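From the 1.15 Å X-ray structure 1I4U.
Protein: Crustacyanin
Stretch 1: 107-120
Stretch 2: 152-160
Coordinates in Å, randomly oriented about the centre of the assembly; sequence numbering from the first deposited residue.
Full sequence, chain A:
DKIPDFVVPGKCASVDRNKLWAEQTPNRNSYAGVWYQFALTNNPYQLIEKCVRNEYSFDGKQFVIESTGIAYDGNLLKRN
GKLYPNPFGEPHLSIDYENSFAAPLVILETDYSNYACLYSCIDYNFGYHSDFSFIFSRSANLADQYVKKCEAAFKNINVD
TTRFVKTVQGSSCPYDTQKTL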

ATOM      1  N   ILE A 107     -11.711  10.925  -3.775  1.00 14.03           N
ATOM      2  CA  ILE A 107     -12.022  11.936  -4.766  1.00 14.10           C
ATOM      3  C   ILE A 107     -12.548  13.114  -3.966  1.00 14.01           C
ATOM      4  O   ILE A 107     -13.684  13.183  -3.520  1.00 16.20           O
ATOM      5  CB  ILE A 107     -13.003  11.423  -5.829  1.00 14.16           C
ATOM      6  CG1 ILE A 107     -12.557  10.127  -6.504  1.00 17.01           C
ATOM      7  CG2 ILE A 107     -13.341  12.537  -6.830  1.00 16.37           C
ATOM      8  CD1 ILE A 107     -13.652   9.430  -7.319  1.00 16.98           C
ATOM      9  N   LEU A 108     -11.630  14.057  -3.714  1.00 14.75           N
ATOM     10  CA  LEU A 108     -11.998  15.202  -2.867  1.00 16.20           C
ATOM     11  C   LEU A 108     -13.049  16.078  -3.534  1.00 15.97           C
ATOM     12  O   LEU A 108     -13.886  16.701  -2.872  1.00 19.04           O
ATOM     13  CB  LEU A 108     -10.764  16.058  -2.648  1.00 19.91           C
ATOM     14  CG  LEU A 108      -9.792  15.755  -1.564  1.00 23.84           C
ATOM     15  CD1 LEU A 108      -8.816  16.921  -1.425  1.00 22.11           C
ATOM     16  CD2 LEU A 108     -10.467  15.499  -0.218  1.00 26.33           C
ATOM     17  N   GLU A 109     -12.983  16.170  -4.859  1.00 14.82           N
ATOM     18  CA  GLU A 109     -13.885  17.022  -5.628  1.00 15.62           C
ATOM     19  C   GLU A 109     -13.730  16.630  -7.106  1.00 13.26           C
ATOM     20  O   GLU A 109     -12.624  16.405  -7.590  1.00 13.81           O
ATOM     21  CB  GLU A 109     -13.586  18.505  -5.462  1.00 18.59           C
ATOM     22  CG  GLU A 109     -14.618  19.436  -6.105  1.00 17.21           C
ATOM     23  CD  GLU A 109     -14.336  20.908  -5.839  1.00 17.43           C
ATOM     24  OE1 GLU A 109     -14.080  21.267  -4.685  1.00 19.58           O
ATOM     25  OE2 GLU A 109     -14.344  21.708  -6.806  1.00 21.18           O
ATOM     26  N   THR A 110     -14.864  16.573  -7.798  1.00 14.07           N
ATOM     27  CA  THR A 110     -14.849  16.397  -9.238  1.00 13.76           C
ATOM     28  C   THR A 110     -16.138  16.974  -9.842  1.00 14.09           C
ATOM     29  O   THR A 110     -17.175  16.956  -9.179  1.00 16.30           O
ATOM     30  CB  THR A 110     -14.687  14.941  -9.651  1.00 13.54           C
ATOM     31  OG1 THR A 110     -14.588  14.820 -11.085  1.00 13.62           O
ATOM     32  CG2 THR A 110     -15.879  14.102  -9.233  1.00 14.85           C
ATOM     33  N   ASP A 111     -16.040  17.433 -11.065  1.00 14.30           N
ATOM     34  CA  ASP A 111     -17.232  17.767 -11.858  1.00 14.61           C
ATOM     35  C   ASP A 111     -17.454  16.737 -12.953  1.00 14.53           C
ATOM     36  O   ASP A 111     -18.346  16.990 -13.783  1.00 15.43           O
ATOM     37  CB  ASP A 111     -17.181  19.187 -12.413  1.00 14.91           C
ATOM     38  CG  ASP A 111     -16.204  19.358 -13.555  1.00 13.94           C
ATOM     39  OD1 ASP A 111     -15.411  18.430 -13.784  1.00 13.86           O
ATOM     40  OD2 ASP A 111     -16.252  20.442 -14.190  1.00 18.63           O
ATOM     41  N   TYR A 112     -16.682  15.663 -13.028  1.00 13.13           N
ATOM     42  CA  TYR A 112     -16.753  14.562 -13.961  1.00 13.41           C
ATOM     43  C   TYR A 112     -16.364  14.928 -15.400  1.00 12.01           C
ATOM     44  O   TYR A 112     -15.771  14.071 -16.055  1.00 13.14           O
ATOM     45  CB  TYR A 112     -18.125  13.846 -14.026  1.00 15.20           C
ATOM     46  CG  TYR A 112     -18.426  13.286 -12.647  1.00 16.89           C
ATOM     47  CD1 TYR A 112     -17.860  12.099 -12.264  1.00 20.70           C
ATOM     48  CD2 TYR A 112     -19.226  13.952 -11.759  1.00 18.41           C
ATOM     49  CE1 TYR A 112     -18.107  11.583 -11.020  1.00 23.72           C
ATOM     50  CE2 TYR A 112     -19.488  13.446 -10.480  1.00 20.04           C
ATOM     51  CZ  TYR A 112     -18.915  12.242 -10.115  1.00 19.56           C
ATOM     52  OH  TYR A 112     -19.117  11.658  -8.872  1.00 22.11           O
ATOM     53  N   SER A 113     -16.717  16.108 -15.861  1.00 13.10           N
ATOM     54  CA  SER A 113     -16.464  16.508 -17.243  1.00 12.42           C
ATOM     55  C   SER A 113     -15.227  17.352 -17.442  1.00 11.51           C
ATOM     56  O   SER A 113     -14.837  17.495 -18.626  1.00 10.95           O
ATOM     57  CB  SER A 113     -17.690  17.221 -17.784  1.00 15.14           C
ATOM     58  OG  SER A 113     -17.987  18.310 -17.050  1.00 20.36           O
ATOM     59  N   ASN A 114     -14.594  17.921 -16.418  1.00 11.27           N
ATOM     60  CA  ASN A 114     -13.412  18.742 -16.614  1.00 10.97           C
ATOM     61  C   ASN A 114     -12.251  18.301 -15.722  1.00 11.59           C
ATOM     62  O   ASN A 114     -11.117  18.177 -16.196  1.00 11.89           O
ATOM     63  CB  ASN A 114     -13.706  20.215 -16.345  1.00 10.99           C
ATOM     64  CG  ASN A 114     -14.721  20.723 -17.347  1.00 11.13           C
ATOM     65  OD1 ASN A 114     -14.328  21.059 -18.478  1.00 12.01           O
ATOM     66  ND2 ASN A 114     -15.964  20.726 -16.968  1.00 14.34           N
ATOM     67  N   TYR A 115     -12.521  18.117 -14.416  1.00 11.30           N
ATOM     68  CA  TYR A 115     -11.429  17.924 -13.473  1.00 11.71           C
ATOM     69  C   TYR A 115     -11.790  16.948 -12.388  1.00 11.74           C
ATOM     70  O   TYR A 115     -12.959  16.765 -12.083  1.00 12.81           O
ATOM     71  CB  TYR A 115     -11.068  19.313 -12.862  1.00 12.25           C
ATOM     72  CG  TYR A 115     -12.079  19.811 -11.881  1.00 14.41           C
ATOM     73  CD1 TYR A 115     -13.229  20.455 -12.328  1.00 15.11           C
ATOM     74  CD2 TYR A 115     -11.925  19.621 -10.516  1.00 17.05           C
ATOM     75  CE1 TYR A 115     -14.173  20.919 -11.451  1.00 15.02           C
ATOM     76  CE2 TYR A 115     -12.877  20.075  -9.641  1.00 17.18           C
ATOM     77  CZ  TYR A 115     -13.994  20.715 -10.106  1.00 16.11           C
ATOM     78  OH  TYR A 115     -14.993  21.189  -9.268  1.00 20.46           O
ATOM     79  N   ALA A 116     -10.739  16.471 -11.708  1.00 12.19           N
ATOM     80  CA  ALA A 116     -10.856  15.732 -10.476  1.00 12.09           C
ATOM     81  C   ALA A 116      -9.648  16.038  -9.584  1.00 12.19           C
ATOM     82  O   ALA A 116      -8.518  16.228 -10.068  1.00 13.63           O
ATOM     83  CB  ALA A 116     -10.980  14.239 -10.684  1.00 13.89           C
ATOM     84  N   CYS A 117      -9.912  16.139  -8.279  1.00 13.22           N
ATOM     85  CA  CYS A 117      -8.909  16.412  -7.274  1.00 12.64           C
ATOM     86  C   CYS A 117      -8.840  15.154  -6.388  1.00 11.96           C
ATOM     87  O   CYS A 117      -9.825  14.841  -5.723  1.00 13.19           O
ATOM     88  CB  CYS A 117      -9.277  17.633  -6.446  1.00 13.32           C
ATOM     89  SG  CYS A 117     -10.034  19.030  -7.345  1.00 14.84           S
ATOM     90  N   LEU A 118      -7.694  14.474  -6.425  1.00 11.26           N
ATOM     91  CA  LEU A 118      -7.552  13.164  -5.760  1.00 11.89           C
ATOM     92  C   LEU A 118      -6.563  13.216  -4.626  1.00 11.66           C
ATOM     93  O   LEU A 118      -5.564  13.957  -4.684  1.00 12.08           O
ATOM     94  CB  LEU A 118      -7.081  12.135  -6.772  1.00 12.78           C
ATOM     95  CG  LEU A 118      -7.874  12.092  -8.097  1.00 13.58           C
ATOM     96  CD1 LEU A 118      -7.249  11.006  -8.993  1.00 16.28           C
ATOM     97  CD2 LEU A 118      -9.343  11.945  -7.841  1.00 15.52           C
ATOM     98  N   TYR A 119      -6.812  12.408  -3.601  1.00 11.53           N
ATOM     99  CA  TYR A 119      -6.009  12.452  -2.390  1.00 11.88           C
ATOM    100  C   TYR A 119      -5.828  11.068  -1.776  1.00 11.78           C
ATOM    101  O   TYR A 119      -6.797  10.303  -1.672  1.00 13.34           O
ATOM    102  CB  TYR A 119      -6.714  13.364  -1.383  1.00 12.80           C
ATOM    103  CG  TYR A 119      -5.958  13.589  -0.086  1.00 14.68           C
ATOM    104  CD1 TYR A 119      -4.753  14.260  -0.099  1.00 17.18           C
ATOM    105  CD2 TYR A 119      -6.418  13.125   1.137  1.00 19.72           C
ATOM    106  CE1 TYR A 119      -3.994  14.497   1.037  1.00 21.00           C
ATOM    107  CE2 TYR A 119      -5.684  13.363   2.289  1.00 21.62           C
ATOM    108  CZ  TYR A 119      -4.481  14.043   2.236  1.00 22.20           C
ATOM    109  OH  TYR A 119      -3.783  14.260   3.407  1.00 26.95           O
ATOM    110  N   SER A 120      -4.625  10.754  -1.329  1.00 11.20           N
ATOM    111  CA  SER A 120      -4.304   9.544  -0.606  1.00 11.83           C
ATOM    112  C   SER A 120      -3.441   9.914   0.605  1.00 12.24           C
ATOM    113  O   SER A 120      -2.583  10.788   0.473  1.00 14.92           O
ATOM    114  CB  SER A 120      -3.507   8.593  -1.486  1.00 13.01           C
ATOM    115  OG  SER A 120      -3.303   7.354  -0.868  1.00 13.66           O
ATOM    116  N   ALA A 152      -8.296  25.061  -3.804  1.00 19.62           N
ATOM    117  CA  ALA A 152      -9.148  25.350  -2.653  1.00 20.75           C
ATOM    118  C   ALA A 152      -9.396  24.091  -1.853  1.00 22.55           C
ATOM    119  O   ALA A 152      -9.296  24.056  -0.633  1.00 24.18           O
ATOM    120  CB  ALA A 152     -10.452  25.995  -3.070  1.00 22.57           C
ATOM    121  N   ALA A 153      -9.691  23.005  -2.578  1.00 22.44           N
ATOM    122  CA  ALA A 153     -10.026  21.741  -1.925  1.00 20.27           C
ATOM    123  C   ALA A 153      -8.866  21.205  -1.104  1.00 20.62           C
ATOM    124  O   ALA A 153      -9.047  20.705   0.003  1.00 21.83           O
ATOM    125  CB  ALA A 153     -10.482  20.687  -2.923  1.00 20.96           C
ATOM    126  N   PHE A 154      -7.666  21.310  -1.672  1.00 18.65           N
ATOM    127  CA  PHE A 154      -6.516  20.818  -0.925  1.00 19.49           C
ATOM    128  C   PHE A 154      -6.150  21.737   0.233  1.00 21.46           C
ATOM    129  O   PHE A 154      -5.768  21.221   1.299  1.00 20.28           O
ATOM    130  CB  PHE A 154      -5.371  20.635  -1.915  1.00 17.38           C
ATOM    131  CG  PHE A 154      -5.537  19.437  -2.855  1.00 15.59           C
ATOM    132  CD1 PHE A 154      -5.506  18.173  -2.319  1.00 15.39           C
ATOM    133  CD2 PHE A 154      -5.732  19.565  -4.201  1.00 15.62           C
ATOM    134  CE1 PHE A 154      -5.634  17.065  -3.131  1.00 13.79           C
ATOM    135  CE2 PHE A 154      -5.864  18.481  -5.019  1.00 15.23           C
ATOM    136  CZ  PHE A 154      -5.899  17.214  -4.500  1.00 13.28           C
ATOM    137  N   LYS A 155      -6.265  23.039   0.034  1.00 22.17           N
ATOM    138  CA  LYS A 155      -6.013  23.962   1.154  1.00 23.15           C
ATOM    139  C   LYS A 155      -6.974  23.700   2.284  1.00 24.83           C
ATOM    140  O   LYS A 155      -6.622  23.795   3.470  1.00 26.20           O
ATOM    141  CB  LYS A 155      -6.122  25.394   0.672  1.00 23.50           C
ATOM    142  CG  LYS A 155      -4.901  25.933  -0.065  1.00 30.70           C
ATOM    143  CD  LYS A 155      -5.256  27.238  -0.698  1.00 36.34           C
ATOM    144  CE  LYS A 155      -4.283  28.344  -0.883  1.00 37.54           C
ATOM    145  NZ  LYS A 155      -2.860  27.973  -0.905  1.00 45.34           N
ATOM    146  N   ASN A 156      -8.188  23.340   1.929  1.00 23.92           N
ATOM    147  CA  ASN A 156      -9.212  23.076   2.935  1.00 27.19           C
ATOM    148  C   ASN A 156      -8.873  21.890   3.833  1.00 25.82           C
ATOM    149  O   ASN A 156      -9.413  21.796   4.947  1.00 27.53           O
ATOM    150  CB  ASN A 156     -10.568  22.851   2.265  1.00 28.68           C
ATOM    151  CG  ASN A 156     -11.743  22.633   3.174  1.00 30.72           C
ATOM    152  OD1 ASN A 156     -12.250  23.519   3.873  1.00 36.44           O
ATOM    153  ND2 ASN A 156     -12.300  21.436   3.201  1.00 36.44           N
ATOM    154  N   ILE A 157      -8.000  20.991   3.384  1.00 22.76           N
ATOM    155  CA  ILE A 157      -7.578  19.852   4.205  1.00 21.56           C
ATOM    156  C   ILE A 157      -6.106  19.976   4.587  1.00 22.49           C
ATOM    157  O   ILE A 157      -5.386  19.050   4.928  1.00 23.50           O
ATOM    158  CB  ILE A 157      -7.912  18.506   3.532  1.00 20.42           C
ATOM    159  CG1 ILE A 157      -7.275  18.263   2.162  1.00 20.90           C
ATOM    160  CG2 ILE A 157      -9.422  18.376   3.428  1.00 26.21           C
ATOM    161  CD1 ILE A 157      -7.115  16.798   1.801  1.00 20.87           C
ATOM    162  N   ASN A 158      -5.683  21.248   4.571  1.00 23.55           N
ATOM    163  CA  ASN A 158      -4.358  21.546   5.055  1.00 24.02           C
ATOM    164  C   ASN A 158      -3.194  20.897   4.339  1.00 22.84           C
ATOM    165  O   ASN A 158      -2.138  20.606   4.899  1.00 28.36           O
ATOM    166  CB  ASN A 158      -4.328  21.167   6.559  1.00 33.85           C
ATOM    167  CG  ASN A 158      -4.073  22.501   7.251  1.00 45.43           C
ATOM    168  OD1 ASN A 158      -4.812  23.429   6.925  1.00 64.43           O
ATOM    169  ND2 ASN A 158      -3.050  22.491   8.092  1.00 61.87           N
ATOM    170  N   VAL A 159      -3.404  20.727   3.036  1.00 23.39           N
ATOM    171  CA  VAL A 159      -2.352  20.341   2.111  1.00 21.86           C
ATOM    172  C   VAL A 159      -1.662  21.570   1.513  1.00 21.36           C
ATOM    173  O   VAL A 159      -2.409  22.415   1.021  1.00 24.63           O
ATOM    174  CB  VAL A 159      -2.897  19.394   1.023  1.00 21.78           C
ATOM    175  CG1 VAL A 159      -1.902  19.174  -0.124  1.00 23.10           C
ATOM    176  CG2 VAL A 159      -3.236  18.046   1.662  1.00 24.31           C
ATOM    177  N   ASP A 160      -0.321  21.652   1.561  1.00 22.70           N
ATOM    178  CA  ASP A 160       0.499  22.741   1.026  1.00 23.29           C
ATOM    179  C   ASP A 160       0.497  22.636  -0.477  1.00 25.15           C
ATOM    180  O   ASP A 160       1.258  21.867  -1.092  1.00 21.86           O
ATOM    181  CB  ASP A 160       1.948  22.711   1.564  1.00 26.70           C
ATOM    182  CG  ASP A 160       2.737  23.936   1.137  1.00 33.57           C
ATOM    183  OD1 ASP A 160       2.248  24.683   0.255  1.00 28.34           O
ATOM    184  OD2 ASP A 160       3.856  24.184   1.670  1.00 37.75           O
TER

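Stretch 1 is a β-hairpin, its strands 107-110 and 115-120 joined by a short turn, and the end of a helix, with the loop that follows it, packs against one side. The first strand runs roughly antiparallel to the helix, at 151° between their directions, while the second runs at 23° to it. No hydrogen bond crosses between the stretches; the 371 Å² they bury is held by side-chain packing, most of it apolar.

Ile107 takes no part, and the contact begins with Leu108, whose CA-to-CB bond points toward the helix. Its CA lies 6.9 Å from the CA of Ala153, an approach that suits the small methyl side chain of alanine. Leucine has the reach to use the space beyond: CD1 of Leu108 lies 3.6 Å from CE1 of Phe154 and also 3.6 Å from CD1 of Ile157, so one methyl group touches two large side chains of the helix end and its loop. The backbone of Leu108 is meanwhile tied to its neighbouring strand, its N donating to O of Cys117 at 2.8 Å.

Glu109 contributes little, with 16 Å² covered. Its OE1 comes within 4.0 Å of CB of Ala153, a contact without polar pairing, but its carboxylate is anchored within the hairpin, where OH of Tyr115 donates to OE2 of Glu109 at 2.6 Å. The long side chain of glutamate gives it the reach for both.

The turn lies beyond the reach of stretch 2 and is stabilised internally. Thr110 helps close the hairpin, its OG1 donating to O of Tyr115 at 2.7 Å and accepting from N of Tyr112 at 3.0 Å. Asp111 suits the turn well, because its carboxylate can accept several hydrogen bonds: OD1 of Asp111 receives N of Asn114 at 2.8 Å and N of Tyr115 at 3.0 Å, while OD2 of Asp111 receives ND2 of Asn114 at 2.8 Å.

On the second strand, Cys117 points toward the helix, and its CB lies 3.8 Å from CE2 of Phe154. Its short side chain lets the ring come this close, and the cysteine is bonded covalently to a group elsewhere in the structure. Leu118, next along, points away, in the usual alternation of a strand, yet its carbonyl still contributes: O of Leu118 lies 3.3 Å from CZ of Phe154, at the edge of the ring and near its plane. The CA-to-CB bond of Phe154 points sideways, but the long, flat side chain brings its end up to the hairpin, touching residues of both strands.

Tyr119 points toward stretch 2 again and offers a broad aromatic surface. CD1 of Ile157 stands over one face, 3.6 Å from the centroid of the Tyr119 ring and only 5° off its normal, a well-centred CH-π contact. CG2 of Val159 approaches CE1 of Tyr119 at 3.7 Å, so the loop after the helix adds two branched aliphatic side chains to the packing. Tyrosine suits this buried place: its ring gives a face for Ile157, while its hydroxyl is satisfied by a hydrogen bond elsewhere in the structure. Ser120 makes no contact.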